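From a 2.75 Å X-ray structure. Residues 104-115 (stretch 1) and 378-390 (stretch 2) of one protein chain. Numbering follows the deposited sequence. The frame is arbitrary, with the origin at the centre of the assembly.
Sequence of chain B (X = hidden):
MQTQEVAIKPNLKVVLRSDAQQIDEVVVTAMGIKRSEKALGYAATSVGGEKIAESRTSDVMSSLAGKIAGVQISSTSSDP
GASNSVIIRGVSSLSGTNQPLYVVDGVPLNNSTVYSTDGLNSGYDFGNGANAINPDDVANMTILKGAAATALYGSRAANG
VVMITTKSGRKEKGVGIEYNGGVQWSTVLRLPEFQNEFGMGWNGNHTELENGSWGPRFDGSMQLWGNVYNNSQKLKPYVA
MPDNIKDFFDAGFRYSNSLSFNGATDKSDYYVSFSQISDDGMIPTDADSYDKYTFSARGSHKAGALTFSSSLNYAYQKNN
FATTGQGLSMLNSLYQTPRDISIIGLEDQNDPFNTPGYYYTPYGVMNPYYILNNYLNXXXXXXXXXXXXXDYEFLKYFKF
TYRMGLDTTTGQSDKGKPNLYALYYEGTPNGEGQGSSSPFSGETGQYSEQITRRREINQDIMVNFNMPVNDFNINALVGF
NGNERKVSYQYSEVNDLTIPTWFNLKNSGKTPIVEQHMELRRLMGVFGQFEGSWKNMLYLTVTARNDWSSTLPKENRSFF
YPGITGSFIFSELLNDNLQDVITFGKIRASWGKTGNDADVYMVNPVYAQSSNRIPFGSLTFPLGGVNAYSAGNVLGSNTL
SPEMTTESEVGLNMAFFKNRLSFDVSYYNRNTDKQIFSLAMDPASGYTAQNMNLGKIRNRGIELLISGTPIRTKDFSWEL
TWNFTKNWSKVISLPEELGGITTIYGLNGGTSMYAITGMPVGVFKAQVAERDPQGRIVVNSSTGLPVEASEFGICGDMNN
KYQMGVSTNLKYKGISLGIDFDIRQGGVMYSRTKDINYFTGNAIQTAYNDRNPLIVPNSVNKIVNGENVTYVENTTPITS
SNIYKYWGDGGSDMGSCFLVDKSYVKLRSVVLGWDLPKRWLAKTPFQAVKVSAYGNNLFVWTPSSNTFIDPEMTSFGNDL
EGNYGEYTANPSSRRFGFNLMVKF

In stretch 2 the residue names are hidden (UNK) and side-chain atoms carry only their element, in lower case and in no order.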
# COMPACT_ATOMS: atom_id res chain seq x y z
N VAL B 104 -17.25 -33.48 2.37
CA VAL B 104 -17.92 -33.41 3.66
C VAL B 104 -19.33 -34.00 3.65
O VAL B 104 -19.65 -34.84 4.48
CB VAL B 104 -17.90 -31.98 4.23
CG1 VAL B 104 -18.93 -31.86 5.30
CG2 VAL B 104 -16.55 -31.73 4.85
N ASP B 105 -20.22 -33.59 2.76
CA ASP B 105 -21.54 -34.23 2.88
C ASP B 105 -22.44 -34.40 1.67
O ASP B 105 -23.63 -34.15 1.81
CB ASP B 105 -22.38 -33.48 3.93
CG ASP B 105 -22.27 -34.05 5.33
OD1 ASP B 105 -22.17 -35.28 5.49
OD2 ASP B 105 -22.29 -33.25 6.30
N GLY B 106 -21.97 -34.82 0.50
CA GLY B 106 -20.58 -34.99 0.16
C GLY B 106 -20.27 -33.96 -0.90
O GLY B 106 -20.49 -34.17 -2.10
N VAL B 107 -19.79 -32.82 -0.44
CA VAL B 107 -19.41 -31.70 -1.29
C VAL B 107 -17.95 -31.41 -1.03
O VAL B 107 -17.53 -31.42 0.13
CB VAL B 107 -20.27 -30.46 -0.98
CG1 VAL B 107 -19.74 -29.26 -1.77
CG2 VAL B 107 -21.71 -30.76 -1.28
N PRO B 108 -17.13 -31.17 -2.05
CA PRO B 108 -15.74 -30.84 -1.80
C PRO B 108 -15.61 -29.66 -0.85
O PRO B 108 -16.37 -28.70 -0.91
CB PRO B 108 -15.21 -30.50 -3.19
CG PRO B 108 -16.05 -31.31 -4.10
CD PRO B 108 -17.41 -31.34 -3.48
N LEU B 109 -14.64 -29.76 0.04
CA LEU B 109 -14.37 -28.73 1.03
C LEU B 109 -13.12 -27.96 0.64
O LEU B 109 -12.15 -28.54 0.15
CB LEU B 109 -14.17 -29.36 2.40
CG LEU B 109 -13.94 -28.42 3.57
CD1 LEU B 109 -15.25 -27.79 3.91
CD2 LEU B 109 -13.37 -29.17 4.76
N ASN B 110 -13.13 -26.65 0.85
CA ASN B 110 -11.94 -25.87 0.55
C ASN B 110 -10.86 -26.20 1.57
O ASN B 110 -11.11 -26.16 2.78
CB ASN B 110 -12.25 -24.38 0.54
CG ASN B 110 -11.01 -23.53 0.36
OD1 ASN B 110 -10.51 -22.95 1.31
ND2 ASN B 110 -10.50 -23.48 -0.86
N ASN B 111 -9.68 -26.51 1.08
CA ASN B 111 -8.55 -26.87 1.93
C ASN B 111 -7.36 -26.01 1.58
O ASN B 111 -6.24 -26.50 1.38
CB ASN B 111 -8.23 -28.35 1.81
CG ASN B 111 -7.20 -28.80 2.81
OD1 ASN B 111 -7.12 -28.27 3.91
ND2 ASN B 111 -6.40 -29.78 2.42
N SER B 112 -7.58 -24.71 1.50
CA SER B 112 -6.51 -23.80 1.12
C SER B 112 -5.69 -23.45 2.33
O SER B 112 -6.21 -23.34 3.44
CB SER B 112 -7.09 -22.55 0.48
OG SER B 112 -7.78 -22.89 -0.70
N THR B 113 -4.40 -23.27 2.13
CA THR B 113 -3.49 -23.02 3.23
C THR B 113 -3.01 -21.58 3.15
O THR B 113 -2.81 -21.04 2.06
CB THR B 113 -2.32 -24.00 3.20
OG1 THR B 113 -1.44 -23.76 4.31
CG2 THR B 113 -1.55 -23.88 1.92
N VAL B 114 -2.84 -20.97 4.31
CA VAL B 114 -2.41 -19.59 4.42
C VAL B 114 -1.13 -19.60 5.21
O VAL B 114 -1.15 -19.73 6.44
CB VAL B 114 -3.48 -18.71 5.07
CG1 VAL B 114 -2.92 -17.37 5.41
CG2 VAL B 114 -4.67 -18.56 4.15
N TYR B 115 -0.00 -19.49 4.51
CA TYR B 115 1.30 -19.43 5.15
C TYR B 115 2.20 -18.51 4.34
O TYR B 115 1.93 -18.22 3.18
CB TYR B 115 1.94 -20.81 5.30
CG TYR B 115 2.39 -21.43 4.00
CD1 TYR B 115 1.49 -22.05 3.15
CD2 TYR B 115 3.72 -21.42 3.64
CE1 TYR B 115 1.89 -22.61 1.99
CE2 TYR B 115 4.13 -21.98 2.48
CZ TYR B 115 3.21 -22.57 1.66
OH TYR B 115 3.61 -23.13 0.48
N UNK B 378 -1.02 -10.60 12.47
CA UNK B 378 -2.34 -11.08 12.83
C UNK B 378 -3.08 -11.55 11.59
O UNK B 378 -2.79 -11.12 10.48
c UNK B 378 -3.12 -9.97 13.53
o UNK B 378 -4.60 -8.68 15.77
c UNK B 378 -5.14 -9.26 14.80
o UNK B 378 -6.25 -8.93 14.34
c UNK B 378 -4.42 -10.40 14.16
N UNK B 379 -4.01 -12.47 11.78
CA UNK B 379 -4.87 -12.94 10.70
C UNK B 379 -6.26 -13.15 11.27
O UNK B 379 -6.41 -13.73 12.33
c UNK B 379 -6.43 -15.93 6.77
c UNK B 379 -5.49 -14.96 6.56
c UNK B 379 -6.04 -15.79 9.11
c UNK B 379 -4.82 -14.41 7.63
c UNK B 379 -4.34 -14.23 10.09
o UNK B 379 -7.10 -16.48 5.71
c UNK B 379 -6.71 -16.35 8.04
c UNK B 379 -5.10 -14.80 8.92
N UNK B 380 -7.26 -12.63 10.57
CA UNK B 380 -8.65 -12.85 10.90
C UNK B 380 -9.36 -13.35 9.66
O UNK B 380 -9.12 -12.84 8.56
o UNK B 380 -11.17 -10.07 13.32
c UNK B 380 -11.50 -10.58 12.24
c UNK B 380 -10.78 -11.80 11.74
c UNK B 380 -9.32 -11.58 11.42
o UNK B 380 -12.42 -10.14 11.54
N UNK B 381 -10.19 -14.36 9.81
CA UNK B 381 -10.83 -14.99 8.67
C UNK B 381 -12.30 -15.26 8.97
O UNK B 381 -12.65 -15.60 10.09
c UNK B 381 -10.11 -16.29 8.31
o UNK B 381 -10.89 -17.09 7.46
N UNK B 382 -13.15 -15.10 7.97
CA UNK B 382 -14.56 -15.43 8.07
C UNK B 382 -14.91 -16.33 6.91
O UNK B 382 -14.45 -16.10 5.80
c UNK B 382 -15.82 -13.70 9.45
c UNK B 382 -16.39 -12.30 9.47
o UNK B 382 -17.57 -12.16 9.84
c UNK B 382 -15.41 -14.17 8.07
o UNK B 382 -15.66 -11.35 9.11
N UNK B 383 -15.71 -17.36 7.15
CA UNK B 383 -15.91 -18.39 6.14
C UNK B 383 -17.30 -18.98 6.24
O UNK B 383 -17.73 -19.36 7.33
n UNK B 383 -12.46 -23.96 5.39
n UNK B 383 -13.66 -24.86 3.67
c UNK B 383 -15.12 -20.68 5.36
c UNK B 383 -13.44 -23.87 4.52
c UNK B 383 -14.88 -19.52 6.29
n UNK B 383 -14.19 -22.79 4.51
c UNK B 383 -14.00 -21.68 5.43
N UNK B 384 -17.98 -19.09 5.11
CA UNK B 384 -19.29 -19.72 5.05
C UNK B 384 -19.26 -20.82 4.00
O UNK B 384 -18.83 -20.60 2.87
c UNK B 384 -24.02 -20.52 3.48
c UNK B 384 -21.65 -19.31 4.28
c UNK B 384 -23.14 -20.02 2.54
c UNK B 384 -21.96 -19.42 2.95
c UNK B 384 -22.54 -19.81 5.21
c UNK B 384 -20.37 -18.69 4.72
c UNK B 384 -23.72 -20.40 4.82
N UNK B 385 -19.73 -22.01 4.38
CA UNK B 385 -19.85 -23.08 3.40
C UNK B 385 -21.11 -23.87 3.70
O UNK B 385 -21.64 -23.81 4.80
c UNK B 385 -18.62 -23.98 3.38
c UNK B 385 -17.38 -24.78 6.86
c UNK B 385 -18.31 -24.72 4.66
c UNK B 385 -18.37 -26.73 5.94
c UNK B 385 -18.65 -26.05 4.80
c UNK B 385 -17.67 -24.09 5.70
o UNK B 385 -17.46 -26.78 8.13
c UNK B 385 -17.74 -26.10 6.97
N UNK B 386 -21.59 -24.60 2.70
CA UNK B 386 -22.74 -25.45 2.94
C UNK B 386 -23.15 -26.22 1.71
O UNK B 386 -22.45 -26.21 0.70
N UNK B 387 -24.30 -26.88 1.80
CA UNK B 387 -24.81 -27.62 0.66
C UNK B 387 -26.32 -27.69 0.70
O UNK B 387 -26.95 -27.44 1.72
c UNK B 387 -25.96 -32.27 1.57
c UNK B 387 -24.23 -29.03 0.60
c UNK B 387 -25.01 -31.35 0.83
n UNK B 387 -25.93 -33.65 1.02
c UNK B 387 -24.90 -30.01 1.51
N UNK B 388 -26.90 -27.99 -0.46
CA UNK B 388 -28.31 -28.31 -0.62
C UNK B 388 -28.40 -29.58 -1.45
O UNK B 388 -27.77 -29.69 -2.50
c UNK B 388 -32.81 -27.83 -1.12
c UNK B 388 -30.50 -27.58 -1.70
c UNK B 388 -32.07 -28.41 -3.30
c UNK B 388 -33.09 -28.30 -2.38
c UNK B 388 -31.53 -27.48 -0.79
c UNK B 388 -30.79 -28.05 -2.97
c UNK B 388 -29.09 -27.19 -1.31
N UNK B 389 -29.20 -30.52 -0.99
CA UNK B 389 -29.38 -31.76 -1.71
C UNK B 389 -30.86 -32.05 -1.84
O UNK B 389 -31.61 -31.90 -0.87
c UNK B 389 -27.85 -35.23 -1.21
o UNK B 389 -26.63 -35.15 -1.15
c UNK B 389 -28.68 -32.92 -1.02
n UNK B 389 -28.52 -36.25 -0.71
c UNK B 389 -28.65 -34.15 -1.85
N UNK B 390 -31.27 -32.45 -3.04
CA UNK B 390 -32.64 -32.85 -3.35
C UNK B 390 -32.59 -34.28 -3.85
O UNK B 390 -32.05 -34.54 -4.92
c UNK B 390 -35.14 -31.28 -5.86
c UNK B 390 -35.48 -32.01 -3.55
c UNK B 390 -33.25 -31.93 -4.41
c UNK B 390 -34.69 -32.21 -4.79

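Position 378 has three side-chain carbons in a row, the third carrying two oxygens. It is out of reach of stretch 1. It is Glu378.

Position 379 has one carbon, then a ring of six carbons bearing one oxygen. That oxygen lies 3.6 Å from CG2 of Val114. The residue is Tyr379. Its CE1 is 3.7 Å from CG1 of Val114, an apolar contact.

Position 380 again has three carbons, the last with two oxygens, and touches nothing on stretch 1. It is Glu380.

Position 381 has one carbon and one oxygen, with no contact to stretch 1. It is Ser381.

Position 382 repeats the three-carbon chain ending in two oxygens, also out of reach. It is Glu382.

Position 383 has three carbons, a nitrogen, then a carbon carrying two more nitrogens. This extended chain reaches Leu109 and Asn110. Only arginine has this pattern, so it is Arg383. NH2 donates a weak hydrogen bond to O of Asn110, at 3.0 Å and 133°. CD1 of Leu109 is 3.3 Å from NH2 of Arg383, and OD1 of Asn110 lies over one face of the guanidinium.

Position 384 has one carbon and a six-carbon ring without oxygen. It does not reach stretch 1. It is Phe384.

Position 385 has one carbon and a six-carbon ring bearing one oxygen. Leu109 sits over one ring face. It is Tyr385. CD1 of Leu109 is 4.1 Å from the ring centroid of Tyr385, a CH-pi contact.

Position 386 has no side-chain atoms. It is Gly386.

Position 387 has four carbons in a row ending in nitrogen. The chain runs past Val107 to the backbone of Asp105. It is Lys387. NZ donates a very short hydrogen bond, 2.5 Å, to O of Asp105. CB of Lys387 is 3.6 Å from CG2 of Val107.

Position 388 has one carbon and a plain six-carbon ring, and its CA-to-CB bond points away from stretch 1. It is Phe388.

Position 389 has three carbons, the third carrying one oxygen and one nitrogen. It is Gln389. OE1 accepts a hydrogen bond from NZ of Lys387 at 2.7 Å.

Position 390 has four carbons, forked at the second, and is out of reach. It is Leu390.

The two stretches run in roughly opposite directions. Stretch 2 is a strand, and Tyr379, Arg383, Tyr385 and Lys387 point toward stretch 1. Lys387 and Arg383 supply donors to carbonyl oxygens of the loop. Val107, Leu109 and Val114 add apolar packing against the strand's side chains.

Stretch 2, residues 378-390: EYESERFYGKFQL
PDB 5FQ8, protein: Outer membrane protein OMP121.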